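Local coordinates for protein translation initiation factor eIF2B subunit delta (Schizosaccharomyces pombe, PDB 5B04) that acts as a component of the eIF2B complex, which catalyses the exchange of GDP for GTP on the gamma subunit of initiation factor eIF2, at residues 329-341 and 358-371. Residues are numbered along the deposited sequence; the frame is centred on the assembly and turned at random.
Sequences LSYIMQEVTKIFL and TSLISLLGHESNVP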
loop_
_atom_site.group_PDB
_atom_site.type_symbol
_atom_site.label_atom_id
_atom_site.label_comp_id
_atom_site.label_asym_id
_atom_site.label_seq_id
_atom_site.Cartn_x
_atom_site.Cartn_y
_atom_site.Cartn_z
ATOM N N LEU G 329 -9.135 -8.618 -19.618
ATOM C CA LEU G 329 -9.695 -9.320 -18.469
ATOM C C LEU G 329 -10.958 -8.648 -17.939
ATOM O O LEU G 329 -11.976 -9.308 -17.737
ATOM C CB LEU G 329 -8.658 -9.425 -17.351
ATOM C CG LEU G 329 -9.073 -10.302 -16.170
ATOM C CD1 LEU G 329 -9.399 -11.709 -16.647
ATOM C CD2 LEU G 329 -7.983 -10.327 -15.112
ATOM N N SER G 330 -10.882 -7.339 -17.717
ATOM C CA SER G 330 -12.014 -6.567 -17.211
ATOM C C SER G 330 -13.249 -6.720 -18.088
ATOM O O SER G 330 -14.366 -6.860 -17.590
ATOM C CB SER G 330 -11.644 -5.089 -17.109
ATOM O OG SER G 330 -12.742 -4.319 -16.653
ATOM N N TYR G 331 -13.031 -6.686 -19.397
ATOM C CA TYR G 331 -14.108 -6.802 -20.370
ATOM C C TYR G 331 -14.791 -8.162 -20.290
ATOM O O TYR G 331 -16.000 -8.252 -20.082
ATOM C CB TYR G 331 -13.564 -6.567 -21.782
ATOM C CG TYR G 331 -14.596 -6.678 -22.882
ATOM C CD1 TYR G 331 -15.336 -5.572 -23.279
ATOM C CD2 TYR G 331 -14.822 -7.886 -23.532
ATOM C CE1 TYR G 331 -16.278 -5.668 -24.286
ATOM C CE2 TYR G 331 -15.761 -7.991 -24.539
ATOM C CZ TYR G 331 -16.486 -6.879 -24.912
ATOM O OH TYR G 331 -17.422 -6.978 -25.915
ATOM N N ILE G 332 -14.001 -9.219 -20.446
ATOM C CA ILE G 332 -14.532 -10.571 -20.559
ATOM C C ILE G 332 -15.055 -11.113 -19.226
ATOM O O ILE G 332 -15.843 -12.058 -19.201
ATOM C CB ILE G 332 -13.460 -11.535 -21.121
ATOM C CG1 ILE G 332 -14.108 -12.805 -21.678
ATOM C CG2 ILE G 332 -12.409 -11.856 -20.064
ATOM C CD1 ILE G 332 -15.114 -12.545 -22.775
ATOM N N MET G 333 -14.627 -10.506 -18.123
ATOM C CA MET G 333 -15.003 -10.979 -16.792
ATOM C C MET G 333 -16.502 -10.841 -16.542
ATOM O O MET G 333 -17.085 -11.605 -15.772
ATOM C CB MET G 333 -14.222 -10.220 -15.714
ATOM C CG MET G 333 -14.471 -10.703 -14.293
ATOM S SD MET G 333 -13.915 -12.395 -14.005
ATOM C CE MET G 333 -12.145 -12.215 -14.209
ATOM N N GLN G 334 -17.127 -9.876 -17.208
ATOM C CA GLN G 334 -18.552 -9.620 -17.022
ATOM C C GLN G 334 -19.420 -10.766 -17.540
ATOM O O GLN G 334 -20.612 -10.834 -17.238
ATOM C CB GLN G 334 -18.951 -8.310 -17.706
ATOM C CG GLN G 334 -18.299 -7.079 -17.099
ATOM C CD GLN G 334 -19.203 -5.863 -17.141
ATOM O OE1 GLN G 334 -19.755 -5.522 -18.186
ATOM N NE2 GLN G 334 -19.361 -5.204 -15.999
ATOM N N GLU G 335 -18.820 -11.663 -18.315
ATOM C CA GLU G 335 -19.526 -12.835 -18.817
ATOM C C GLU G 335 -19.259 -14.056 -17.941
ATOM O O GLU G 335 -20.045 -15.003 -17.922
ATOM C CB GLU G 335 -19.116 -13.132 -20.263
ATOM C CG GLU G 335 -19.593 -12.105 -21.277
ATOM C CD GLU G 335 -19.056 -12.371 -22.672
ATOM O OE1 GLU G 335 -18.713 -13.535 -22.969
ATOM O OE2 GLU G 335 -18.978 -11.416 -23.474
ATOM N N VAL G 336 -18.148 -14.019 -17.212
ATOM C CA VAL G 336 -17.686 -15.161 -16.427
ATOM C C VAL G 336 -18.500 -15.368 -15.151
ATOM O O VAL G 336 -18.820 -14.412 -14.446
ATOM C CB VAL G 336 -16.198 -15.000 -16.055
ATOM C CG1 VAL G 336 -15.694 -16.222 -15.305
ATOM C CG2 VAL G 336 -15.366 -14.761 -17.303
ATOM N N THR G 337 -18.831 -16.625 -14.861
ATOM C CA THR G 337 -19.555 -16.970 -13.642
ATOM C C THR G 337 -18.680 -17.749 -12.663
ATOM O O THR G 337 -18.927 -17.736 -11.457
ATOM C CB THR G 337 -20.817 -17.799 -13.948
ATOM O OG1 THR G 337 -20.444 -19.025 -14.592
ATOM C CG2 THR G 337 -21.762 -17.022 -14.850
ATOM N N LYS G 338 -17.662 -18.430 -13.184
ATOM C CA LYS G 338 -16.744 -19.200 -12.345
ATOM C C LYS G 338 -15.315 -19.177 -12.881
ATOM O O LYS G 338 -15.094 -19.174 -14.092
ATOM C CB LYS G 338 -17.220 -20.649 -12.214
ATOM C CG LYS G 338 -18.325 -20.850 -11.191
ATOM C CD LYS G 338 -18.717 -22.312 -11.074
ATOM C CE LYS G 338 -19.843 -22.494 -10.070
ATOM N NZ LYS G 338 -21.076 -21.767 -10.481
ATOM N N ILE G 339 -14.350 -19.165 -11.967
ATOM C CA ILE G 339 -12.937 -19.173 -12.332
ATOM C C ILE G 339 -12.231 -20.391 -11.748
ATOM O O ILE G 339 -12.283 -20.630 -10.542
ATOM C CB ILE G 339 -12.220 -17.898 -11.849
ATOM C CG1 ILE G 339 -12.854 -16.658 -12.481
ATOM C CG2 ILE G 339 -10.737 -17.960 -12.178
ATOM C CD1 ILE G 339 -12.354 -15.358 -11.897
ATOM N N PHE G 340 -11.572 -21.159 -12.609
ATOM C CA PHE G 340 -10.854 -22.352 -12.175
ATOM C C PHE G 340 -9.355 -22.196 -12.394
ATOM O O PHE G 340 -8.908 -21.861 -13.491
ATOM C CB PHE G 340 -11.369 -23.588 -12.913
ATOM C CG PHE G 340 -12.678 -24.105 -12.389
ATOM C CD1 PHE G 340 -13.837 -23.362 -12.524
ATOM C CD2 PHE G 340 -12.747 -25.339 -11.763
ATOM C CE1 PHE G 340 -15.043 -23.837 -12.043
ATOM C CE2 PHE G 340 -13.950 -25.820 -11.282
ATOM C CZ PHE G 340 -15.100 -25.068 -11.422
ATOM N N LEU G 341 -8.582 -22.444 -11.342
ATOM C CA LEU G 341 -7.140 -22.257 -11.400
ATOM C C LEU G 341 -6.374 -23.515 -11.006
ATOM O O LEU G 341 -6.715 -24.186 -10.033
ATOM C CB LEU G 341 -6.721 -21.100 -10.492
ATOM C CG LEU G 341 -7.423 -19.763 -10.725
ATOM C CD1 LEU G 341 -6.981 -18.744 -9.691
ATOM C CD2 LEU G 341 -7.151 -19.255 -12.132
ATOM N N THR G 358 -1.896 -14.981 -12.664
ATOM C CA THR G 358 -2.985 -15.622 -11.930
ATOM C C THR G 358 -3.634 -14.718 -10.877
ATOM O O THR G 358 -4.852 -14.752 -10.693
ATOM C CB THR G 358 -2.491 -16.911 -11.247
ATOM O OG1 THR G 358 -1.816 -17.731 -12.209
ATOM C CG2 THR G 358 -3.656 -17.688 -10.658
ATOM N N SER G 359 -2.829 -13.912 -10.192
ATOM C CA SER G 359 -3.355 -13.005 -9.172
ATOM C C SER G 359 -4.281 -11.958 -9.778
ATOM O O SER G 359 -5.282 -11.579 -9.169
ATOM C CB SER G 359 -2.218 -12.313 -8.428
ATOM O OG SER G 359 -1.384 -11.623 -9.340
ATOM N N LEU G 360 -3.937 -11.489 -10.973
ATOM C CA LEU G 360 -4.769 -10.525 -11.682
ATOM C C LEU G 360 -6.116 -11.142 -12.037
ATOM O O LEU G 360 -7.151 -10.479 -11.962
ATOM C CB LEU G 360 -4.062 -10.024 -12.942
ATOM C CG LEU G 360 -2.954 -8.995 -12.712
ATOM C CD1 LEU G 360 -2.195 -8.718 -13.999
ATOM C CD2 LEU G 360 -3.534 -7.709 -12.142
ATOM N N ILE G 361 -6.093 -12.416 -12.420
ATOM C CA ILE G 361 -7.317 -13.161 -12.689
ATOM C C ILE G 361 -8.194 -13.196 -11.443
ATOM O O ILE G 361 -9.390 -12.907 -11.499
ATOM C CB ILE G 361 -7.021 -14.608 -13.136
ATOM C CG1 ILE G 361 -6.115 -14.623 -14.370
ATOM C CG2 ILE G 361 -8.315 -15.360 -13.408
ATOM C CD1 ILE G 361 -6.787 -14.129 -15.629
ATOM N N SER G 362 -7.581 -13.539 -10.316
ATOM C CA SER G 362 -8.298 -13.683 -9.056
ATOM C C SER G 362 -8.756 -12.340 -8.496
ATOM O O SER G 362 -9.806 -12.251 -7.860
ATOM C CB SER G 362 -7.421 -14.401 -8.032
ATOM O OG SER G 362 -6.872 -15.588 -8.579
ATOM N N LEU G 363 -7.965 -11.297 -8.732
ATOM C CA LEU G 363 -8.289 -9.967 -8.225
ATOM C C LEU G 363 -9.512 -9.383 -8.924
ATOM O O LEU G 363 -10.466 -8.963 -8.269
ATOM C CB LEU G 363 -7.095 -9.024 -8.384
ATOM C CG LEU G 363 -7.315 -7.581 -7.922
ATOM C CD1 LEU G 363 -7.833 -7.543 -6.492
ATOM C CD2 LEU G 363 -6.034 -6.777 -8.047
ATOM N N LEU G 364 -9.481 -9.354 -10.253
ATOM C CA LEU G 364 -10.604 -8.833 -11.025
ATOM C C LEU G 364 -11.817 -9.748 -10.903
ATOM O O LEU G 364 -12.958 -9.297 -11.011
ATOM C CB LEU G 364 -10.220 -8.655 -12.496
ATOM C CG LEU G 364 -9.565 -7.322 -12.869
ATOM C CD1 LEU G 364 -8.110 -7.275 -12.426
ATOM C CD2 LEU G 364 -9.686 -7.063 -14.361
ATOM N N GLY G 365 -11.563 -11.034 -10.681
ATOM C CA GLY G 365 -12.629 -11.990 -10.456
ATOM C C GLY G 365 -13.361 -11.677 -9.167
ATOM O O GLY G 365 -14.586 -11.772 -9.095
ATOM N N HIS G 366 -12.597 -11.297 -8.148
ATOM C CA HIS G 366 -13.159 -10.915 -6.859
ATOM C C HIS G 366 -14.035 -9.674 -6.994
ATOM O O HIS G 366 -15.097 -9.579 -6.377
ATOM C CB HIS G 366 -12.040 -10.667 -5.842
ATOM C CG HIS G 366 -12.531 -10.359 -4.461
ATOM N ND1 HIS G 366 -13.074 -9.141 -4.117
ATOM C CD2 HIS G 366 -12.551 -11.111 -3.335
ATOM C CE1 HIS G 366 -13.413 -9.156 -2.841
ATOM N NE2 HIS G 366 -13.105 -10.340 -2.343
ATOM N N GLU G 367 -13.585 -8.726 -7.809
ATOM C CA GLU G 367 -14.304 -7.471 -8.005
ATOM C C GLU G 367 -15.619 -7.680 -8.750
ATOM O O GLU G 367 -16.519 -6.844 -8.680
ATOM C CB GLU G 367 -13.429 -6.467 -8.757
ATOM C CG GLU G 367 -12.261 -5.934 -7.943
ATOM C CD GLU G 367 -12.710 -5.191 -6.699
ATOM O OE1 GLU G 367 -13.088 -4.006 -6.817
ATOM O OE2 GLU G 367 -12.688 -5.793 -5.605
ATOM N N SER G 368 -15.724 -8.797 -9.462
ATOM C CA SER G 368 -16.941 -9.118 -10.197
ATOM C C SER G 368 -17.741 -10.209 -9.492
ATOM O O SER G 368 -18.604 -10.845 -10.100
ATOM C CB SER G 368 -16.608 -9.551 -11.626
ATOM O OG SER G 368 -16.071 -8.472 -12.373
ATOM N N ASN G 369 -17.440 -10.418 -8.213
ATOM C CA ASN G 369 -18.144 -11.388 -7.375
ATOM C C ASN G 369 -18.076 -12.817 -7.911
ATOM O O ASN G 369 -18.982 -13.618 -7.680
ATOM C CB ASN G 369 -19.608 -10.977 -7.200
ATOM C CG ASN G 369 -19.756 -9.581 -6.629
ATOM O OD1 ASN G 369 -18.989 -9.168 -5.759
ATOM N ND2 ASN G 369 -20.745 -8.844 -7.120
ATOM N N VAL G 370 -16.999 -13.132 -8.622
ATOM C CA VAL G 370 -16.824 -14.460 -9.198
ATOM C C VAL G 370 -15.957 -15.338 -8.301
ATOM O O VAL G 370 -14.866 -14.932 -7.897
ATOM C CB VAL G 370 -16.188 -14.383 -10.600
ATOM C CG1 VAL G 370 -16.096 -15.767 -11.216
ATOM C CG2 VAL G 370 -16.990 -13.453 -11.495
ATOM N N PRO G 371 -16.448 -16.544 -7.976
ATOM C CA PRO G 371 -15.701 -17.504 -7.155
ATOM C C PRO G 371 -14.359 -17.890 -7.768
ATOM O O PRO G 371 -14.287 -18.202 -8.957
ATOM C CB PRO G 371 -16.635 -18.717 -7.099
ATOM C CG PRO G 371 -17.993 -18.150 -7.307
ATOM C CD PRO G 371 -17.808 -17.021 -8.278
#
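The crossover between two neighbouring parallel strands of the Rossmann-like sheet is built here: Ile-339 and Leu-341, on the strand beginning at Lys-338, point toward helix 358-367, whose chain then returns through Val-370 and Pro-371 to strand 372-375. Strand 338-341 and the helix run nearly antiparallel, at 160°, with their axes 9.9 Å apart. Ile-339 fills the middle. Its CG2 meets CG2 of Ile-361 obliquely at 3.8 Å, while CD1 of Ile-339, at the end of an extended chain, lies against the backbone of Gly-365, 3.7 Å from Gly-365 CA. CG1 of Ile-339 also crosses Val-370 CG1 at about a right angle. Toward the start of the helix, Leu-341 CD1 and Thr-358 CG2 meet tip to tip at 3.6 Å. Ser-362 OG turns back to Thr-358 O, which also accepts from Ser-362 N. Helix 329-333 covers another flank, at 48° to helix 358-367. Leu-329 spreads its two methyls, CD1 to Ile-361 CD1 and CD2 to Leu-364. Met-333 is bent at chi2 and chi3, folding CE against Gly-365, 3.8 Å from Gly-365 N, with SD near Val-370 CG2. A Schellman motif with Asn-369 as C-prime residue ends the helix, and Ile-339 N then bonds Pro-371 O (3.2 Å); the same strand pairing includes the backbone bond of Ile-339 with Ile-373. Leu-272 of the adjoining strand 269-274 backs Met-333, Val-336 and Ile-361, and the eIF2B beta subunit packs on Ser-330 and Leu-360. Such a helix laid over two adjacent parallel strands is the beta-alpha-beta crossover of Rossmann-like folds.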